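Local coordinates for YCAC GENE product (Escherichia coli, PDB 1YAC), which forms a homo-octamer and is probably a hydrolase of the isochorismatase family, with unknown substrate specificity, at residues G23-V28 / D34-N39; G44-Y49 / G167-L172; T54-S59 / G66-E71; K98-T103 / E129-F134; V113-C118 / H149-R154. All blocks are in the same frame, centred on the assembly; numbering follows the deposited sequence.

Contact 1: residues G23-V28 / D34-N39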
# COMPACT_ATOMS: atom_id res chain seq x y z
N GLY A 23 -21.80 10.81 14.13
CA GLY A 23 -22.02 10.84 12.69
C GLY A 23 -20.74 11.18 11.96
O GLY A 23 -20.32 10.46 11.05
N LEU A 24 -20.06 12.24 12.41
CA LEU A 24 -18.82 12.69 11.77
C LEU A 24 -17.70 11.64 11.76
O LEU A 24 -16.86 11.62 10.85
CB LEU A 24 -18.33 14.00 12.40
CG LEU A 24 -19.25 15.22 12.17
CD1 LEU A 24 -18.71 16.45 12.94
CD2 LEU A 24 -19.35 15.53 10.68
N LEU A 25 -17.67 10.77 12.76
CA LEU A 25 -16.64 9.73 12.78
C LEU A 25 -16.76 8.77 11.60
O LEU A 25 -15.78 8.14 11.23
CB LEU A 25 -16.64 8.95 14.10
CG LEU A 25 -16.16 9.71 15.35
CD1 LEU A 25 -16.08 8.79 16.54
CD2 LEU A 25 -14.82 10.31 15.09
N SER A 26 -17.95 8.67 11.00
CA SER A 26 -18.10 7.78 9.83
C SER A 26 -17.37 8.34 8.60
O SER A 26 -17.05 7.60 7.67
CB SER A 26 -19.58 7.50 9.50
OG SER A 26 -20.24 8.63 8.96
N LEU A 27 -17.11 9.64 8.61
CA LEU A 27 -16.38 10.30 7.52
C LEU A 27 -14.86 10.05 7.61
O LEU A 27 -14.13 10.23 6.64
CB LEU A 27 -16.65 11.81 7.53
CG LEU A 27 -18.10 12.27 7.35
CD1 LEU A 27 -18.14 13.79 7.33
CD2 LEU A 27 -18.68 11.72 6.08
N VAL A 28 -14.40 9.67 8.80
CA VAL A 28 -12.99 9.42 9.02
C VAL A 28 -12.57 8.10 8.38
O VAL A 28 -12.99 7.02 8.79
CB VAL A 28 -12.65 9.40 10.54
CG1 VAL A 28 -11.17 9.07 10.76
CG2 VAL A 28 -13.01 10.74 11.17
N ASP A 34 -10.51 1.09 14.55
CA ASP A 34 -10.05 0.52 15.82
C ASP A 34 -8.92 1.38 16.40
O ASP A 34 -8.92 1.72 17.59
CB ASP A 34 -9.62 -0.93 15.65
CG ASP A 34 -10.75 -1.82 15.12
OD1 ASP A 34 -11.94 -1.57 15.43
OD2 ASP A 34 -10.44 -2.76 14.38
N LYS A 35 -7.97 1.74 15.54
CA LYS A 35 -6.86 2.60 15.94
C LYS A 35 -7.37 4.01 16.29
O LYS A 35 -6.99 4.57 17.32
CB LYS A 35 -5.83 2.71 14.80
CG LYS A 35 -4.67 3.63 15.14
CD LYS A 35 -3.62 3.67 14.02
CE LYS A 35 -3.04 2.30 13.76
NZ LYS A 35 -2.47 1.69 15.02
N PHE A 36 -8.26 4.55 15.46
CA PHE A 36 -8.78 5.89 15.72
C PHE A 36 -9.51 5.99 17.05
O PHE A 36 -9.28 6.94 17.80
CB PHE A 36 -9.69 6.39 14.59
CG PHE A 36 -9.92 7.89 14.63
CD1 PHE A 36 -8.84 8.77 14.51
CD2 PHE A 36 -11.19 8.41 14.85
CE1 PHE A 36 -9.02 10.15 14.60
CE2 PHE A 36 -11.39 9.81 14.95
CZ PHE A 36 -10.29 10.68 14.82
N LYS A 37 -10.37 5.02 17.33
CA LYS A 37 -11.11 5.02 18.58
C LYS A 37 -10.13 4.98 19.76
O LYS A 37 -10.26 5.77 20.71
CB LYS A 37 -12.08 3.83 18.68
CG LYS A 37 -12.77 3.75 20.04
CD LYS A 37 -13.45 2.41 20.29
CE LYS A 37 -13.99 2.35 21.71
NZ LYS A 37 -14.55 1.03 22.03
N ASN A 38 -9.17 4.07 19.71
CA ASN A 38 -8.19 3.95 20.79
C ASN A 38 -7.43 5.26 21.01
O ASN A 38 -7.25 5.70 22.16
CB ASN A 38 -7.18 2.84 20.49
CG ASN A 38 -6.12 2.72 21.57
OD1 ASN A 38 -6.44 2.49 22.75
ND2 ASN A 38 -4.86 2.90 21.19
N ASN A 39 -7.00 5.89 19.92
CA ASN A 39 -6.25 7.15 19.98
C ASN A 39 -7.06 8.30 20.57
O ASN A 39 -6.55 9.08 21.39
CB ASN A 39 -5.73 7.53 18.59
CG ASN A 39 -4.61 6.62 18.10
OD1 ASN A 39 -4.09 5.80 18.86
ND2 ASN A 39 -4.22 6.76 16.83

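Contact 2: residues G44-Y49 / G167-L172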
# COMPACT_ATOMS: atom_id res chain seq x y z
N GLY A 44 -8.27 11.58 25.49
CA GLY A 44 -9.15 11.97 26.58
C GLY A 44 -8.57 11.53 27.93
O GLY A 44 -8.53 12.31 28.89
N ASP A 45 -8.06 10.30 27.98
CA ASP A 45 -7.49 9.75 29.21
C ASP A 45 -6.27 10.54 29.67
O ASP A 45 -6.09 10.75 30.88
CB ASP A 45 -7.10 8.28 29.04
CG ASP A 45 -8.29 7.34 29.10
OD1 ASP A 45 -9.46 7.79 29.19
OD2 ASP A 45 -8.04 6.12 29.07
N LEU A 46 -5.43 10.97 28.73
CA LEU A 46 -4.25 11.73 29.13
C LEU A 46 -4.64 13.12 29.61
O LEU A 46 -4.05 13.63 30.57
CB LEU A 46 -3.19 11.76 28.01
CG LEU A 46 -3.30 12.68 26.79
CD1 LEU A 46 -2.81 14.10 27.11
CD2 LEU A 46 -2.46 12.09 25.66
N ALA A 47 -5.65 13.72 28.98
CA ALA A 47 -6.11 15.04 29.39
C ALA A 47 -6.59 14.95 30.84
O ALA A 47 -6.29 15.81 31.68
CB ALA A 47 -7.24 15.51 28.50
N LYS A 48 -7.33 13.88 31.13
CA LYS A 48 -7.83 13.66 32.48
C LYS A 48 -6.69 13.36 33.45
O LYS A 48 -6.60 13.96 34.53
CB LYS A 48 -8.84 12.51 32.47
CG LYS A 48 -9.38 12.15 33.85
CD LYS A 48 -10.82 12.59 34.04
CE LYS A 48 -11.00 14.08 33.89
NZ LYS A 48 -12.37 14.48 34.29
N TYR A 49 -5.79 12.46 33.04
CA TYR A 49 -4.65 12.08 33.87
C TYR A 49 -3.78 13.27 34.28
O TYR A 49 -3.37 13.39 35.44
CB TYR A 49 -3.79 11.03 33.16
CG TYR A 49 -2.53 10.68 33.93
CD1 TYR A 49 -2.61 10.02 35.15
CD2 TYR A 49 -1.27 11.01 33.43
CE1 TYR A 49 -1.46 9.71 35.87
CE2 TYR A 49 -0.12 10.71 34.15
CZ TYR A 49 -0.22 10.06 35.37
OH TYR A 49 0.92 9.73 36.06
N GLY A 167 3.47 10.83 22.15
CA GLY A 167 4.47 11.87 22.26
C GLY A 167 3.99 12.99 23.19
O GLY A 167 4.76 13.49 24.02
N VAL A 168 2.72 13.37 23.05
CA VAL A 168 2.09 14.40 23.89
C VAL A 168 2.19 13.98 25.38
O VAL A 168 2.65 14.76 26.23
CB VAL A 168 0.58 14.61 23.50
CG1 VAL A 168 -0.15 15.51 24.52
CG2 VAL A 168 0.46 15.23 22.09
N ALA A 169 1.81 12.75 25.68
CA ALA A 169 1.85 12.26 27.05
C ALA A 169 3.27 12.30 27.62
O ALA A 169 3.48 12.69 28.78
CB ALA A 169 1.29 10.84 27.13
N CYS A 170 4.25 11.89 26.82
CA CYS A 170 5.64 11.86 27.26
C CYS A 170 6.24 13.24 27.48
O CYS A 170 7.06 13.43 28.39
CB CYS A 170 6.50 11.08 26.26
SG CYS A 170 6.24 9.29 26.29
N GLU A 171 5.87 14.19 26.63
CA GLU A 171 6.38 15.54 26.78
C GLU A 171 5.76 16.20 28.01
O GLU A 171 6.40 16.99 28.70
CB GLU A 171 6.13 16.36 25.52
CG GLU A 171 7.06 17.57 25.39
CD GLU A 171 7.09 18.13 23.99
OE1 GLU A 171 7.92 17.65 23.20
OE2 GLU A 171 6.31 19.06 23.68
N LEU A 172 4.50 15.87 28.29
CA LEU A 172 3.81 16.42 29.45
C LEU A 172 4.33 15.83 30.76
O LEU A 172 4.55 16.56 31.74
CB LEU A 172 2.31 16.13 29.36
CG LEU A 172 1.49 16.97 28.37
CD1 LEU A 172 0.12 16.34 28.18
CD2 LEU A 172 1.36 18.38 28.88

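Contact 3: residues T54-S59 / G66-E71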
# COMPACT_ATOMS: atom_id res chain seq x y z
N THR A 54 -9.91 21.18 29.89
CA THR A 54 -10.37 20.64 28.61
C THR A 54 -11.66 21.30 28.13
O THR A 54 -12.55 21.62 28.93
CB THR A 54 -10.55 19.10 28.74
OG1 THR A 54 -9.29 18.52 29.11
CG2 THR A 54 -11.04 18.47 27.43
N ILE A 55 -11.73 21.55 26.83
CA ILE A 55 -12.88 22.18 26.20
C ILE A 55 -13.47 21.28 25.12
O ILE A 55 -12.75 20.81 24.23
CB ILE A 55 -12.47 23.53 25.60
CG1 ILE A 55 -12.05 24.47 26.73
CG2 ILE A 55 -13.63 24.17 24.83
CD1 ILE A 55 -11.31 25.66 26.24
N LEU A 56 -14.75 20.98 25.25
CA LEU A 56 -15.46 20.15 24.28
C LEU A 56 -16.35 21.04 23.42
O LEU A 56 -16.93 22.01 23.90
CB LEU A 56 -16.36 19.14 25.01
CG LEU A 56 -15.75 18.25 26.08
CD1 LEU A 56 -16.87 17.44 26.72
CD2 LEU A 56 -14.66 17.35 25.51
N THR A 57 -16.45 20.73 22.13
CA THR A 57 -17.30 21.51 21.25
C THR A 57 -17.82 20.61 20.15
O THR A 57 -17.19 19.61 19.82
CB THR A 57 -16.57 22.76 20.67
OG1 THR A 57 -17.49 23.56 19.91
CG2 THR A 57 -15.39 22.35 19.78
N THR A 58 -19.02 20.91 19.67
CA THR A 58 -19.64 20.11 18.62
C THR A 58 -20.27 21.03 17.59
O THR A 58 -20.55 22.20 17.87
CB THR A 58 -20.74 19.19 19.17
OG1 THR A 58 -21.77 19.99 19.77
CG2 THR A 58 -20.18 18.21 20.20
N SER A 59 -20.50 20.49 16.40
CA SER A 59 -21.08 21.24 15.31
C SER A 59 -22.40 20.61 14.91
O SER A 59 -22.45 19.42 14.58
CB SER A 59 -20.12 21.21 14.11
OG SER A 59 -20.73 21.78 12.97
N GLY A 66 -24.56 14.28 14.45
CA GLY A 66 -24.70 13.43 15.62
C GLY A 66 -24.12 13.98 16.90
O GLY A 66 -23.41 15.00 16.89
N PRO A 67 -24.38 13.31 18.03
CA PRO A 67 -23.90 13.71 19.34
C PRO A 67 -22.43 13.42 19.54
O PRO A 67 -21.84 12.62 18.81
CB PRO A 67 -24.74 12.84 20.28
CG PRO A 67 -24.88 11.57 19.51
CD PRO A 67 -25.18 12.06 18.11
N LEU A 68 -21.84 14.08 20.53
CA LEU A 68 -20.45 13.86 20.87
C LEU A 68 -20.37 12.41 21.34
O LEU A 68 -21.30 11.92 21.99
CB LEU A 68 -20.05 14.80 22.02
CG LEU A 68 -18.58 14.73 22.46
CD1 LEU A 68 -17.68 15.30 21.37
CD2 LEU A 68 -18.41 15.49 23.77
N VAL A 69 -19.29 11.70 21.00
CA VAL A 69 -19.18 10.32 21.46
C VAL A 69 -19.32 10.33 22.99
O VAL A 69 -18.67 11.13 23.67
CB VAL A 69 -17.88 9.65 21.00
CG1 VAL A 69 -17.87 9.52 19.48
CG2 VAL A 69 -16.65 10.42 21.48
N PRO A 70 -20.16 9.44 23.54
CA PRO A 70 -20.44 9.30 24.97
C PRO A 70 -19.24 9.31 25.92
O PRO A 70 -19.32 9.90 27.00
CB PRO A 70 -21.22 7.99 25.04
CG PRO A 70 -21.92 7.96 23.73
CD PRO A 70 -20.84 8.37 22.78
N GLU A 71 -18.15 8.67 25.53
CA GLU A 71 -16.96 8.60 26.37
C GLU A 71 -16.45 9.97 26.79
O GLU A 71 -16.19 10.20 27.97
CB GLU A 71 -15.83 7.82 25.69
CG GLU A 71 -16.07 6.33 25.56
CD GLU A 71 -16.75 5.95 24.26
OE1 GLU A 71 -17.25 6.85 23.56
OE2 GLU A 71 -16.78 4.74 23.92

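Contact 4: residues K98-T103 / E129-F134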
# COMPACT_ATOMS: atom_id res chain seq x y z
N LYS A 98 -13.88 32.38 24.43
CA LYS A 98 -13.92 32.79 25.83
C LYS A 98 -13.48 31.64 26.74
O LYS A 98 -12.64 31.82 27.63
CB LYS A 98 -15.34 33.23 26.21
CG LYS A 98 -15.51 34.72 26.35
CD LYS A 98 -16.92 35.06 26.81
CE LYS A 98 -17.24 34.42 28.15
NZ LYS A 98 -18.62 34.77 28.62
N ALA A 99 -14.02 30.45 26.48
CA ALA A 99 -13.67 29.28 27.28
C ALA A 99 -12.18 28.97 27.15
O ALA A 99 -11.50 28.72 28.15
CB ALA A 99 -14.51 28.07 26.87
N VAL A 100 -11.65 29.04 25.92
CA VAL A 100 -10.24 28.78 25.69
C VAL A 100 -9.37 29.77 26.47
O VAL A 100 -8.48 29.37 27.22
CB VAL A 100 -9.87 28.86 24.19
CG1 VAL A 100 -8.35 28.75 24.02
CG2 VAL A 100 -10.58 27.75 23.42
N LYS A 101 -9.67 31.06 26.32
CA LYS A 101 -8.90 32.08 27.01
C LYS A 101 -9.06 32.01 28.53
O LYS A 101 -8.12 32.32 29.26
CB LYS A 101 -9.24 33.47 26.47
CG LYS A 101 -8.79 33.67 25.01
CD LYS A 101 -9.05 35.07 24.51
CE LYS A 101 -8.51 35.22 23.10
NZ LYS A 101 -8.64 36.61 22.60
N ALA A 102 -10.21 31.54 28.99
CA ALA A 102 -10.47 31.43 30.43
C ALA A 102 -9.60 30.37 31.09
O ALA A 102 -9.46 30.36 32.32
CB ALA A 102 -11.94 31.14 30.69
N THR A 103 -9.07 29.44 30.31
CA THR A 103 -8.21 28.41 30.88
C THR A 103 -6.91 29.05 31.36
O THR A 103 -6.22 28.52 32.22
CB THR A 103 -7.85 27.29 29.86
OG1 THR A 103 -7.01 27.82 28.84
CG2 THR A 103 -9.10 26.70 29.22
N GLU A 129 -3.64 34.42 17.02
CA GLU A 129 -3.88 35.05 18.31
C GLU A 129 -2.69 34.96 19.27
O GLU A 129 -2.73 35.53 20.36
CB GLU A 129 -5.14 34.48 18.98
CG GLU A 129 -6.44 34.88 18.29
CD GLU A 129 -7.44 35.54 19.23
OE1 GLU A 129 -7.03 36.06 20.29
OE2 GLU A 129 -8.64 35.57 18.91
N GLY A 130 -1.64 34.25 18.87
CA GLY A 130 -0.47 34.15 19.72
C GLY A 130 -0.31 32.91 20.56
O GLY A 130 0.63 32.82 21.35
N PHE A 131 -1.20 31.94 20.40
CA PHE A 131 -1.08 30.70 21.17
C PHE A 131 -0.05 29.74 20.56
O PHE A 131 0.24 29.80 19.37
CB PHE A 131 -2.42 29.96 21.22
CG PHE A 131 -3.47 30.63 22.07
CD1 PHE A 131 -3.57 30.33 23.43
CD2 PHE A 131 -4.37 31.53 21.51
CE1 PHE A 131 -4.57 30.92 24.21
CE2 PHE A 131 -5.37 32.12 22.28
CZ PHE A 131 -5.47 31.81 23.63
N ASP A 132 0.51 28.87 21.40
CA ASP A 132 1.43 27.85 20.92
C ASP A 132 0.51 26.66 20.69
O ASP A 132 -0.10 26.15 21.62
CB ASP A 132 2.49 27.54 21.97
CG ASP A 132 3.49 28.66 22.09
OD1 ASP A 132 3.80 29.26 21.04
OD2 ASP A 132 3.92 28.96 23.22
N VAL A 133 0.40 26.23 19.44
CA VAL A 133 -0.51 25.15 19.08
C VAL A 133 0.19 23.83 18.78
O VAL A 133 1.17 23.78 18.04
CB VAL A 133 -1.37 25.57 17.85
CG1 VAL A 133 -2.30 24.45 17.41
CG2 VAL A 133 -2.18 26.83 18.19
N PHE A 134 -0.37 22.77 19.35
CA PHE A 134 0.14 21.41 19.19
C PHE A 134 -1.05 20.58 18.67
O PHE A 134 -2.07 20.44 19.35
CB PHE A 134 0.59 20.87 20.56
CG PHE A 134 1.71 21.67 21.19
CD1 PHE A 134 1.45 22.89 21.80
CD2 PHE A 134 3.01 21.17 21.20
CE1 PHE A 134 2.48 23.62 22.42
CE2 PHE A 134 4.04 21.88 21.81
CZ PHE A 134 3.78 23.11 22.42

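Contact 5: residues V113-C118 / H149-R154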
# COMPACT_ATOMS: atom_id res chain seq x y z
N VAL A 113 -12.41 16.36 14.28
CA VAL A 113 -12.75 15.89 12.94
C VAL A 113 -13.65 16.89 12.22
O VAL A 113 -14.47 17.55 12.86
CB VAL A 113 -13.33 14.41 12.91
CG1 VAL A 113 -13.47 13.80 14.29
CG2 VAL A 113 -14.63 14.31 12.11
N VAL A 114 -13.39 17.17 10.94
CA VAL A 114 -12.30 16.62 10.12
C VAL A 114 -11.04 17.47 10.30
O VAL A 114 -11.10 18.67 10.53
CB VAL A 114 -12.67 16.47 8.62
CG1 VAL A 114 -13.83 15.48 8.47
CG2 VAL A 114 -13.01 17.81 7.99
N THR A 115 -9.90 16.80 10.18
CA THR A 115 -8.57 17.45 10.34
C THR A 115 -8.37 18.79 9.65
O THR A 115 -7.99 19.77 10.30
CB THR A 115 -7.42 16.48 9.91
OG1 THR A 115 -7.70 15.18 10.38
CG2 THR A 115 -6.12 16.88 10.50
N GLU A 116 -8.75 18.87 8.37
CA GLU A 116 -8.53 20.08 7.57
C GLU A 116 -9.54 21.22 7.80
O GLU A 116 -9.38 22.31 7.24
CB GLU A 116 -8.45 19.74 6.08
CG GLU A 116 -9.82 19.44 5.41
CD GLU A 116 -10.29 18.00 5.56
OE1 GLU A 116 -9.89 17.31 6.52
OE2 GLU A 116 -11.09 17.55 4.70
N VAL A 117 -10.57 20.96 8.60
CA VAL A 117 -11.58 21.97 8.89
C VAL A 117 -11.72 22.23 10.39
O VAL A 117 -11.25 23.25 10.90
CB VAL A 117 -12.96 21.59 8.32
CG1 VAL A 117 -14.04 22.57 8.81
CG2 VAL A 117 -12.91 21.60 6.79
N CYS A 118 -12.26 21.27 11.13
CA CYS A 118 -12.46 21.49 12.55
C CYS A 118 -11.20 21.58 13.39
O CYS A 118 -11.24 22.13 14.49
CB CYS A 118 -13.46 20.51 13.12
SG CYS A 118 -15.03 20.70 12.28
N HIS A 149 -2.74 15.15 4.67
CA HIS A 149 -1.42 15.72 4.41
C HIS A 149 -1.46 17.18 3.96
O HIS A 149 -0.55 17.95 4.29
CB HIS A 149 -0.61 14.85 3.45
CG HIS A 149 -0.20 13.53 4.04
ND1 HIS A 149 -0.07 12.38 3.28
CD2 HIS A 149 0.11 13.17 5.32
CE1 HIS A 149 0.29 11.37 4.07
NE2 HIS A 149 0.40 11.83 5.30
N SER A 150 -2.49 17.56 3.22
CA SER A 150 -2.65 18.95 2.79
C SER A 150 -2.83 19.83 4.03
O SER A 150 -2.21 20.89 4.16
CB SER A 150 -3.85 19.07 1.84
OG SER A 150 -3.55 18.47 0.58
N ALA A 151 -3.63 19.33 4.98
CA ALA A 151 -3.88 20.03 6.23
C ALA A 151 -2.59 20.12 7.06
O ALA A 151 -2.30 21.17 7.64
CB ALA A 151 -4.97 19.32 7.02
N TRP A 152 -1.83 19.02 7.14
CA TRP A 152 -0.57 19.02 7.89
C TRP A 152 0.32 20.10 7.36
O TRP A 152 0.93 20.85 8.13
CB TRP A 152 0.19 17.71 7.75
CG TRP A 152 -0.35 16.62 8.58
CD1 TRP A 152 -1.56 16.57 9.19
CD2 TRP A 152 0.28 15.36 8.83
NE1 TRP A 152 -1.74 15.35 9.79
CE2 TRP A 152 -0.63 14.58 9.58
CE3 TRP A 152 1.52 14.81 8.48
CZ2 TRP A 152 -0.34 13.27 9.98
CZ3 TRP A 152 1.81 13.49 8.89
CH2 TRP A 152 0.88 12.74 9.63
N ASP A 153 0.46 20.15 6.04
CA ASP A 153 1.30 21.15 5.40
C ASP A 153 0.85 22.56 5.79
O ASP A 153 1.66 23.40 6.21
CB ASP A 153 1.25 21.00 3.88
CG ASP A 153 2.24 21.92 3.18
OD1 ASP A 153 1.88 23.08 2.91
OD2 ASP A 153 3.39 21.50 2.92
N ARG A 154 -0.45 22.79 5.69
CA ARG A 154 -1.02 24.10 6.01
C ARG A 154 -0.79 24.50 7.48
O ARG A 154 -0.41 25.64 7.76
CB ARG A 154 -2.51 24.13 5.66
CG ARG A 154 -3.06 25.56 5.56
CD ARG A 154 -4.55 25.58 5.25
NE ARG A 154 -4.99 26.95 4.97
CZ ARG A 154 -6.25 27.37 5.06
NH1 ARG A 154 -7.21 26.53 5.41
NH2 ARG A 154 -6.54 28.64 4.80
O HOH W 1 -7.49 23.53 5.59

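Contact 1: residues G23-V28 / D34-N39
Phe36, close to the start of helix 33-49, holds Leu25 and Val28 of the loop that leads from strand 13-18 into this helix, so the contact closes the first beta-to-alpha connection of the alpha-beta-alpha sandwich. The CB of Phe36 points at the loop, and CG lies opposite the backbone N (chi1 -164°), which carries the ring outward from the helix. Beyond CG the nearest ring atoms are on the CD2/CE2 side. CD2 lies 4.1 Å from Val28 CG1, and CE2, one atom further out, is 3.5 Å from Leu25 CD2.

The two aliphatic groups reach the ring from different directions. Val28 CG1 sits above one face almost exactly over the centre, 4.1 Å from the centroid of the Phe36 ring and 8° off its normal, a well-centred CH-pi contact. Leu25 CD2 instead lies in the ring plane and abuts the edge, so one face and part of the edge are covered by the same short loop.

Just outside this apolar core the first turns of the helix become a subunit interface, where Asp34 and Lys35 form reciprocal intersubunit salt bridges with Lys35 and Asp34 of the second subunit. Asn39, meanwhile, is bonded to Trp165 and Asp138 within the chain. Within segment 23-28 the turn is fastened by Gly23 O, which accepts both Ser26 N at 3.0 Å and the hydroxyl Ser26 OG at 2.8 Å.

Contact 2: residues G44-Y49 / G167-L172
Leu46 of helix 33-49 pushes its two methyl groups into the side of helix 165-173 and provides every contact that its segment makes there. CD1 is the busier branch. It meets Leu172 CD1 at 3.8 Å and Val168 CG1 at 4.0 Å, two side chains one helical turn apart, and so faces the gap between them. CD2 diverges to the methyl of Ala169, with Leu46 CD2 and Ala169 CB 4.2 Å apart. The leucine crosses both the valine and the longer leucine at about a right angle.

Leu46 takes an uncommon conformation: with chi1 at 78° its CG is wedged between the backbone N and the carbonyl carbon, and with chi2 of 82° the methyls are directed at the three partners. This is side-by-side helix packing in the three-layer alpha-beta-alpha sandwich, joining the first long helix to the one after strand 161-163. The segments run nearly parallel, 13° apart in direction, with axes 10.5 Å from each other at closest approach. Ala169 is where the backbones come nearest, its CA lying 6.5 Å from Leu46 CA.

In the next shell, Leu186 of helix 180-190 packs on both Leu46 and Ala169, while Val168 leans on Met163 of strand 161-163. Polar groups are held elsewhere: Asp45 binds Gln75 and His190, and Glu171 bonds Tyr5 and Leu8 and forms a salt bridge with Arg154 of the fifth subunit.

No hydrogen bond crosses between the two segments. A seam made wholly of buried methyl groups implies that the helices are matched here by shape and exclusion of water, with little directional restraint.

Contact 3: residues T54-S59 / G66-E71
In the beta-alpha-beta unit of strand 54-59, helix 70-75 and strand 81-84, a loop leads from the first strand to the helix, and Leu68 is where that loop folds back over the strand it has left. Its side chain lies across two residues of the strand, Leu56 and Thr58, whose CB atoms both point at it. Thr57 between them faces the other way, and its hydroxyl bonds Ile82 and Arg84.

Leu68 has CG opposite its backbone N (chi1 -178°), a setting that turns the two branches to different strand residues. One branch, CD2, meets Leu56 CD1 at 3.9 Å. The stem and the other branch share a single methyl: Thr58 CG2 is 3.9 Å from Leu68 CB and 4.0 Å from Leu68 CD1. Both strand residues cross the leucine at about a right angle.

Tyr81 of the neighbouring strand 81-84 also packs against Leu68 and Thr58. After Leu68 the chain enters helix 70-75, with Val69 at the N-cap position and Glu71 salt-bridged to Arg195 of the second subunit. Gly66 has positive phi (81°), at which a side chain would collide with the carbonyl O of the preceding residue, and its own carbonyl is bonded by Gln21. Thr58 divides its two branches cleanly: while CG2 packs on Leu68, OG1 is hydrogen-bonded to Glu61 OE1.

Contact 4: residues K98-T103 / E129-F134
Lys101 and Glu129 form the polar part of this contact, a salt bridge at the protein surface. Lys101 NZ donates to Glu129 OE1 across 2.9 Å, meeting the carboxylate on its syn side and 18° out of its plane. The lysine gets there as a straight rod, extended from CG to its tip, whereas the glutamate chain bends at chi2 (-125°) to turn its carboxylate to the ammonium group. The second oxygen, Glu129 OE2, accepts from Trp91, so both carboxylate oxygens have a partner. Lys101 also touches a crystal neighbour, which may influence its conformation.

Apolar contact is made further down the same lysine. Its CG lies near the plane of the Phe131 ring, at the edge, with Lys101 CG and Phe131 CZ 4.0 Å apart. The buried Val100 adds its methyl obliquely, Val100 CG1 lying 4.2 Å from Phe131 CZ. The outermost ring atom is therefore clasped by two consecutive helix residues, and Leu108 of strand 107-112 touches both Val100 and Phe131 from the sheet.

Backbone-directed bonds shape the two ends. Near the close of the helix, Val100 O takes Thr103 OG1 at 2.7 Å and Thr103 N at 3.1 Å. On the other side Gly130, with positive phi, terminates helix 115-128 in a Schellman motif and directs the chain to Phe131. This helix exit leads directly into strand 132-136, completing the beta-alpha-beta crossover of strand 107-112, helix 115-128 and strand 132-136, with helix 94-102 packed beside its turn.

Contact 5: residues V113-C118 / H149-R154
Ala151 CB fits against Glu116 at the root of its side chain, 3.6 Å from Glu116 CB and 3.7 Å from Glu116 CA. With only a methyl between the two segments, their backbones come close: the CA atoms of Glu116 and Ala151 are 4.8 Å apart. Thr115 adds a looser touch through CG2, 4.4 Å from Ala151 CB.

Glu116 folds away from this methyl. Its CG occupies the narrow space between backbone N and carbonyl carbon (chi1 76°), and the chain bends again at chi2 (-85°), carrying the carboxylate to Thr142, whose hydroxyl is bonded to Glu116 OE1. The contact joins the start of helix 115-128 to helix 145-158, successive helices of the alpha-beta-alpha sandwich. A cis peptide precedes Val114, the N-cap residue, as in related cysteine hydrolases of the isochorismatase family, and the first helical turn, at 115-118, is of the wider pi type.

Arg154 stretches out fully along its aliphatic chain and reaches past Ala151 to a bridging water. That water donates to Glu116 O at 2.8 Å and accepts from Arg154 NH1 at 3.0 Å, lying in the guanidinium plane at its edge. Arg154 NE bonds Gln161 of the third subunit. Within the second helix the His149 imidazole, through CD2, rests on the Trp152 ring near its margin.

In the fold
From the N terminus, contact 1 closes a short loop between strand 13-18 and helix 33-49. Further along that helix contact 2 opens, and it closes only at helix 165-173, so contacts 3, 4 and 5 all nest inside its long loop. Contact 3 closes next, at the entrance to helix 70-75. Contacts 4 and 5 cross, their segments alternating through helices 94-102 and 115-128, strand 132-136 and helix 145-158. Side chains also join neighbours: Leu25 of contact 1 packs on Val69 of contact 3 and Val113 of contact 5, while Ile55 of contact 3 packs against Val100 of contact 4, linking sheet to helix.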